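Local coordinates for protein ACP (PDB 6KXF) that probably carries the growing acyl chain on a phosphopantetheine arm, as the acyl carrier protein of a highly reducing type II polyketide synthase, at residues 5-17 / 70-83. Sequence-based numbering, arbitrary orientation.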
loop_
_atom_site.group_PDB
_atom_site.type_symbol
_atom_site.label_atom_id
_atom_site.label_comp_id
_atom_site.label_asym_id
_atom_site.label_seq_id
_atom_site.Cartn_x
_atom_site.Cartn_y
_atom_site.Cartn_z
ATOM N N ALA C 5 -21.229 21.743 33.906
ATOM C CA ALA C 5 -22.090 22.442 34.912
ATOM C C ALA C 5 -22.074 21.662 36.229
ATOM O O ALA C 5 -21.994 22.298 37.275
ATOM C CB ALA C 5 -23.492 22.673 34.376
ATOM N N PRO C 6 -22.167 20.302 36.241
ATOM C CA PRO C 6 -21.966 19.490 37.450
ATOM C C PRO C 6 -20.738 18.551 37.424
ATOM O O PRO C 6 -19.632 19.003 37.166
ATOM C CB PRO C 6 -23.323 18.767 37.404
ATOM C CG PRO C 6 -23.559 18.480 35.917
ATOM C CD PRO C 6 -22.675 19.450 35.157
ATOM N N GLU C 7 -20.925 17.253 37.699
ATOM C CA GLU C 7 -19.857 16.232 37.579
ATOM C C GLU C 7 -19.645 15.818 36.111
ATOM O O GLU C 7 -18.725 15.049 35.797
ATOM C CB GLU C 7 -20.207 14.983 38.394
ATOM C CG GLU C 7 -20.378 15.226 39.888
ATOM C CD GLU C 7 -21.167 14.130 40.591
ATOM O OE1 GLU C 7 -20.903 12.950 40.299
ATOM O OE2 GLU C 7 -22.059 14.451 41.407
ATOM N N ARG C 8 -20.515 16.293 35.213
ATOM C CA ARG C 8 -20.321 16.098 33.781
ATOM C C ARG C 8 -19.023 16.805 33.347
ATOM O O ARG C 8 -18.198 16.193 32.654
ATOM C CB ARG C 8 -21.565 16.543 32.999
ATOM C CG ARG C 8 -22.313 15.396 32.328
ATOM C CD ARG C 8 -23.659 15.000 32.916
ATOM N NE ARG C 8 -24.767 15.825 32.428
ATOM C CZ ARG C 8 -26.007 15.388 32.162
ATOM N NH1 ARG C 8 -26.294 14.097 32.144
ATOM N NH2 ARG C 8 -26.964 16.254 31.882
ATOM N N LEU C 9 -18.821 18.054 33.802
ATOM C CA LEU C 9 -17.582 18.839 33.519
ATOM C C LEU C 9 -16.310 18.011 33.804
ATOM O O LEU C 9 -15.389 17.993 32.998
ATOM C CB LEU C 9 -17.593 20.130 34.347
ATOM C CG LEU C 9 -17.010 21.386 33.687
ATOM C CD1 LEU C 9 -15.823 21.064 32.783
ATOM C CD2 LEU C 9 -18.076 22.152 32.912
ATOM N N SER C 10 -16.261 17.330 34.956
ATOM C CA SER C 10 -15.079 16.540 35.416
ATOM C C SER C 10 -14.781 15.368 34.455
ATOM O O SER C 10 -13.609 15.028 34.187
ATOM C CB SER C 10 -15.303 16.061 36.845
ATOM O OG SER C 10 -14.095 15.639 37.467
ATOM N N ARG C 11 -15.855 14.736 33.955
ATOM C CA ARG C 11 -15.780 13.661 32.958
ATOM C C ARG C 11 -15.384 14.237 31.592
ATOM O O ARG C 11 -14.719 13.551 30.817
ATOM C CB ARG C 11 -17.115 12.920 32.821
ATOM C CG ARG C 11 -17.059 11.712 31.893
ATOM C CD ARG C 11 -16.135 10.614 32.394
ATOM N NE ARG C 11 -14.841 10.511 31.716
ATOM C CZ ARG C 11 -14.447 9.480 30.959
ATOM N NH1 ARG C 11 -15.342 8.656 30.437
ATOM N NH2 ARG C 11 -13.161 9.267 30.730
ATOM N N ILE C 12 -15.815 15.477 31.307
ATOM C CA ILE C 12 -15.521 16.159 30.040
ATOM C C ILE C 12 -14.040 16.558 29.998
ATOM O O ILE C 12 -13.349 16.257 29.007
ATOM C CB ILE C 12 -16.484 17.345 29.826
ATOM C CG1 ILE C 12 -17.795 16.838 29.206
ATOM C CG2 ILE C 12 -15.830 18.452 29.004
ATOM C CD1 ILE C 12 -18.931 17.832 29.191
ATOM N N ARG C 13 -13.577 17.230 31.065
ATOM C CA ARG C 13 -12.149 17.540 31.316
ATOM C C ARG C 13 -11.288 16.296 31.048
ATOM O O ARG C 13 -10.281 16.353 30.336
ATOM C CB ARG C 13 -11.939 17.989 32.768
ATOM C CG ARG C 13 -11.840 19.495 32.990
ATOM C CD ARG C 13 -11.202 19.892 34.328
ATOM N NE ARG C 13 -10.023 19.090 34.685
ATOM C CZ ARG C 13 -8.744 19.486 34.601
ATOM N NH1 ARG C 13 -8.445 20.772 34.499
ATOM N NH2 ARG C 13 -7.763 18.589 34.617
ATOM N N GLU C 14 -11.704 15.167 31.629
ATOM C CA GLU C 14 -10.930 13.907 31.619
ATOM C C GLU C 14 -10.855 13.331 30.190
ATOM O O GLU C 14 -9.816 12.776 29.768
ATOM C CB GLU C 14 -11.565 12.924 32.607
ATOM C CG GLU C 14 -10.725 11.694 32.906
ATOM C CD GLU C 14 -11.452 10.652 33.741
ATOM O OE1 GLU C 14 -12.705 10.597 33.678
ATOM O OE2 GLU C 14 -10.771 9.901 34.462
ATOM N N ILE C 15 -11.967 13.455 29.452
ATOM C CA ILE C 15 -12.048 13.027 28.053
ATOM C C ILE C 15 -11.079 13.890 27.230
ATOM O O ILE C 15 -10.161 13.333 26.602
ATOM C CB ILE C 15 -13.501 13.078 27.524
ATOM C CG1 ILE C 15 -14.341 11.916 28.067
ATOM C CG2 ILE C 15 -13.527 13.112 26.002
ATOM C CD1 ILE C 15 -15.841 12.119 27.957
ATOM N N ILE C 16 -11.282 15.221 27.265
ATOM C CA ILE C 16 -10.423 16.206 26.572
ATOM C C ILE C 16 -8.939 15.881 26.823
ATOM O O ILE C 16 -8.186 15.550 25.875
ATOM C CB ILE C 16 -10.745 17.640 27.022
ATOM C CG1 ILE C 16 -12.124 18.088 26.544
ATOM C CG2 ILE C 16 -9.643 18.598 26.581
ATOM C CD1 ILE C 16 -12.358 19.586 26.632
ATOM N N ALA C 17 -8.538 15.974 28.102
ATOM C CA ALA C 17 -7.160 15.830 28.530
ATOM C C ALA C 17 -6.542 14.586 27.880
ATOM O O ALA C 17 -5.448 14.668 27.332
ATOM C CB ALA C 17 -7.078 15.778 30.042
ATOM N N VAL C 70 -11.893 24.552 27.257
ATOM C CA VAL C 70 -12.458 23.404 27.978
ATOM C C VAL C 70 -13.934 23.705 28.283
ATOM O O VAL C 70 -14.606 22.928 28.976
ATOM C CB VAL C 70 -11.667 23.109 29.273
ATOM C CG1 VAL C 70 -12.147 21.836 29.972
ATOM C CG2 VAL C 70 -10.159 23.065 29.031
ATOM N N GLU C 71 -14.429 24.821 27.727
ATOM C CA GLU C 71 -15.635 25.480 28.183
ATOM C C GLU C 71 -16.562 25.769 26.997
ATOM O O GLU C 71 -17.787 25.621 27.136
ATOM C CB GLU C 71 -15.261 26.737 28.977
ATOM C CG GLU C 71 -14.772 26.422 30.391
ATOM C CD GLU C 71 -14.192 27.576 31.198
ATOM O OE1 GLU C 71 -14.380 28.730 30.782
ATOM O OE2 GLU C 71 -13.556 27.318 32.244
ATOM N N ALA C 72 -15.998 26.170 25.847
ATOM C CA ALA C 72 -16.798 26.333 24.609
ATOM C C ALA C 72 -17.283 24.963 24.092
ATOM O O ALA C 72 -18.343 24.872 23.459
ATOM C CB ALA C 72 -16.011 27.087 23.564
ATOM N N THR C 73 -16.527 23.894 24.387
ATOM C CA THR C 73 -16.908 22.526 23.977
ATOM C C THR C 73 -18.071 22.030 24.851
ATOM O O THR C 73 -18.880 21.204 24.393
ATOM C CB THR C 73 -15.752 21.505 24.006
ATOM O OG1 THR C 73 -15.773 20.782 25.240
ATOM C CG2 THR C 73 -14.379 22.100 23.776
ATOM N N TYR C 74 -18.148 22.516 26.101
ATOM C CA TYR C 74 -19.254 22.168 26.986
ATOM C C TYR C 74 -20.576 22.613 26.349
ATOM O O TYR C 74 -21.545 21.845 26.378
ATOM C CB TYR C 74 -19.123 22.764 28.392
ATOM C CG TYR C 74 -20.082 22.129 29.368
ATOM C CD1 TYR C 74 -19.703 21.015 30.106
ATOM C CD2 TYR C 74 -21.390 22.584 29.497
ATOM C CE1 TYR C 74 -20.582 20.389 30.977
ATOM C CE2 TYR C 74 -22.284 21.963 30.358
ATOM C CZ TYR C 74 -21.881 20.855 31.093
ATOM O OH TYR C 74 -22.731 20.220 31.957
ATOM N N GLN C 75 -20.598 23.828 25.777
ATOM C CA GLN C 75 -21.835 24.411 25.196
ATOM C C GLN C 75 -22.334 23.465 24.103
ATOM O O GLN C 75 -23.512 23.057 24.092
ATOM C CB GLN C 75 -21.657 25.805 24.567
ATOM C CG GLN C 75 -20.566 26.675 25.175
ATOM C CD GLN C 75 -20.738 26.938 26.651
ATOM O OE1 GLN C 75 -21.037 26.043 27.444
ATOM N NE2 GLN C 75 -20.510 28.181 27.038
ATOM N N VAL C 76 -21.402 23.140 23.197
ATOM C CA VAL C 76 -21.599 22.206 22.107
ATOM C C VAL C 76 -22.111 20.879 22.685
ATOM O O VAL C 76 -23.233 20.467 22.387
ATOM C CB VAL C 76 -20.292 22.059 21.309
ATOM C CG1 VAL C 76 -20.302 20.837 20.400
ATOM C CG2 VAL C 76 -20.004 23.333 20.526
ATOM N N THR C 77 -21.331 20.244 23.567
ATOM C CA THR C 77 -21.737 18.936 24.105
ATOM C C THR C 77 -23.189 19.018 24.603
ATOM O O THR C 77 -24.054 18.262 24.154
ATOM C CB THR C 77 -20.783 18.449 25.201
ATOM O OG1 THR C 77 -19.455 18.541 24.688
ATOM C CG2 THR C 77 -21.072 17.036 25.665
ATOM N N ALA C 78 -23.442 19.963 25.521
ATOM C CA ALA C 78 -24.743 20.123 26.189
ATOM C C ALA C 78 -25.840 20.430 25.160
ATOM O O ALA C 78 -26.896 19.792 25.190
ATOM C CB ALA C 78 -24.647 21.197 27.247
ATOM N N ALA C 79 -25.582 21.385 24.254
ATOM C CA ALA C 79 -26.507 21.692 23.152
ATOM C C ALA C 79 -26.944 20.393 22.454
ATOM O O ALA C 79 -28.106 19.990 22.536
ATOM C CB ALA C 79 -25.868 22.658 22.175
ATOM N N ALA C 80 -25.992 19.703 21.817
ATOM C CA ALA C 80 -26.288 18.496 21.024
ATOM C C ALA C 80 -26.939 17.411 21.894
ATOM O O ALA C 80 -27.643 16.533 21.382
ATOM C CB ALA C 80 -25.023 17.982 20.380
ATOM N N ALA C 81 -26.690 17.458 23.206
ATOM C CA ALA C 81 -27.170 16.432 24.142
ATOM C C ALA C 81 -28.605 16.708 24.623
ATOM O O ALA C 81 -29.208 15.827 25.223
ATOM C CB ALA C 81 -26.218 16.336 25.313
ATOM N N GLY C 82 -29.123 17.924 24.391
ATOM C CA GLY C 82 -30.387 18.399 24.986
ATOM C C GLY C 82 -30.316 18.474 26.509
ATOM O O GLY C 82 -31.240 18.021 27.198
ATOM N N TRP C 83 -29.203 19.021 27.029
ATOM C CA TRP C 83 -29.022 19.336 28.466
ATOM C C TRP C 83 -29.525 20.766 28.732
ATOM O O TRP C 83 -29.873 21.104 29.865
ATOM C CB TRP C 83 -27.555 19.187 28.920
ATOM C CG TRP C 83 -26.981 17.800 28.899
ATOM C CD1 TRP C 83 -27.665 16.619 28.854
ATOM C CD2 TRP C 83 -25.583 17.446 28.967
ATOM N NE1 TRP C 83 -26.794 15.560 28.868
ATOM C CE2 TRP C 83 -25.509 16.034 28.930
ATOM C CE3 TRP C 83 -24.387 18.174 29.035
ATOM C CZ2 TRP C 83 -24.290 15.348 28.962
ATOM C CZ3 TRP C 83 -23.185 17.495 29.071
ATOM C CH2 TRP C 83 -23.137 16.099 29.028
#
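Tyr74 and Leu9 mark one of the nearest backbone approaches, CA to CA 7.5 Å, where helices 8-17 and 72-81 pass with axes 11.2 Å apart and N-to-C directions 114° from each other. The pair joins the first and last helices of the acyl carrier protein helical bundle; helix 41-55, whose start carries the pantetheine-contacting Ser41, packs against both through Ile15 and Thr77. Tyr74 has the largest share of the buried surface of any residue: with CG anti to its backbone N (chi1 -166°), the ring runs alongside Leu9 and Ile12 toward the N-terminal residues before helix 8-17. Leu9 CD2 and Ile12 CD1 both lie 3.4 Å from Tyr74 CD1, the isoleucine side chain meeting the tyrosine at about a right angle. Farther along, the phenol end meets the N-terminal residues, Pro6 CD lying 3.3 Å from Tyr74 OH. With an alanine in place of Tyr74, Leu9 and Ile12 would probably lose their shared aromatic partner, leaving a gap between the helices. Just before helix 72-81, Val70 CG1 touches Arg13 CG at 3.8 Å and also meets Ile16 CD1, while the Arg13 guanidinium turns to a salt bridge with Asp23. Ile16 CD1 also meets Thr73 OG1 tip to tip; this buried hydroxyl has no polar partner in the model. Past the Schellman motif at Gly82, Trp83 folds back, Ala81 CB against one face and Arg8 over the other. Bends at chi2 and chi3 lay the guanidinium flat on the indole, planes 12° apart, in a cation-pi contact with Arg8 CZ 3.5 Å from the centroid of the Trp83 five-membered ring.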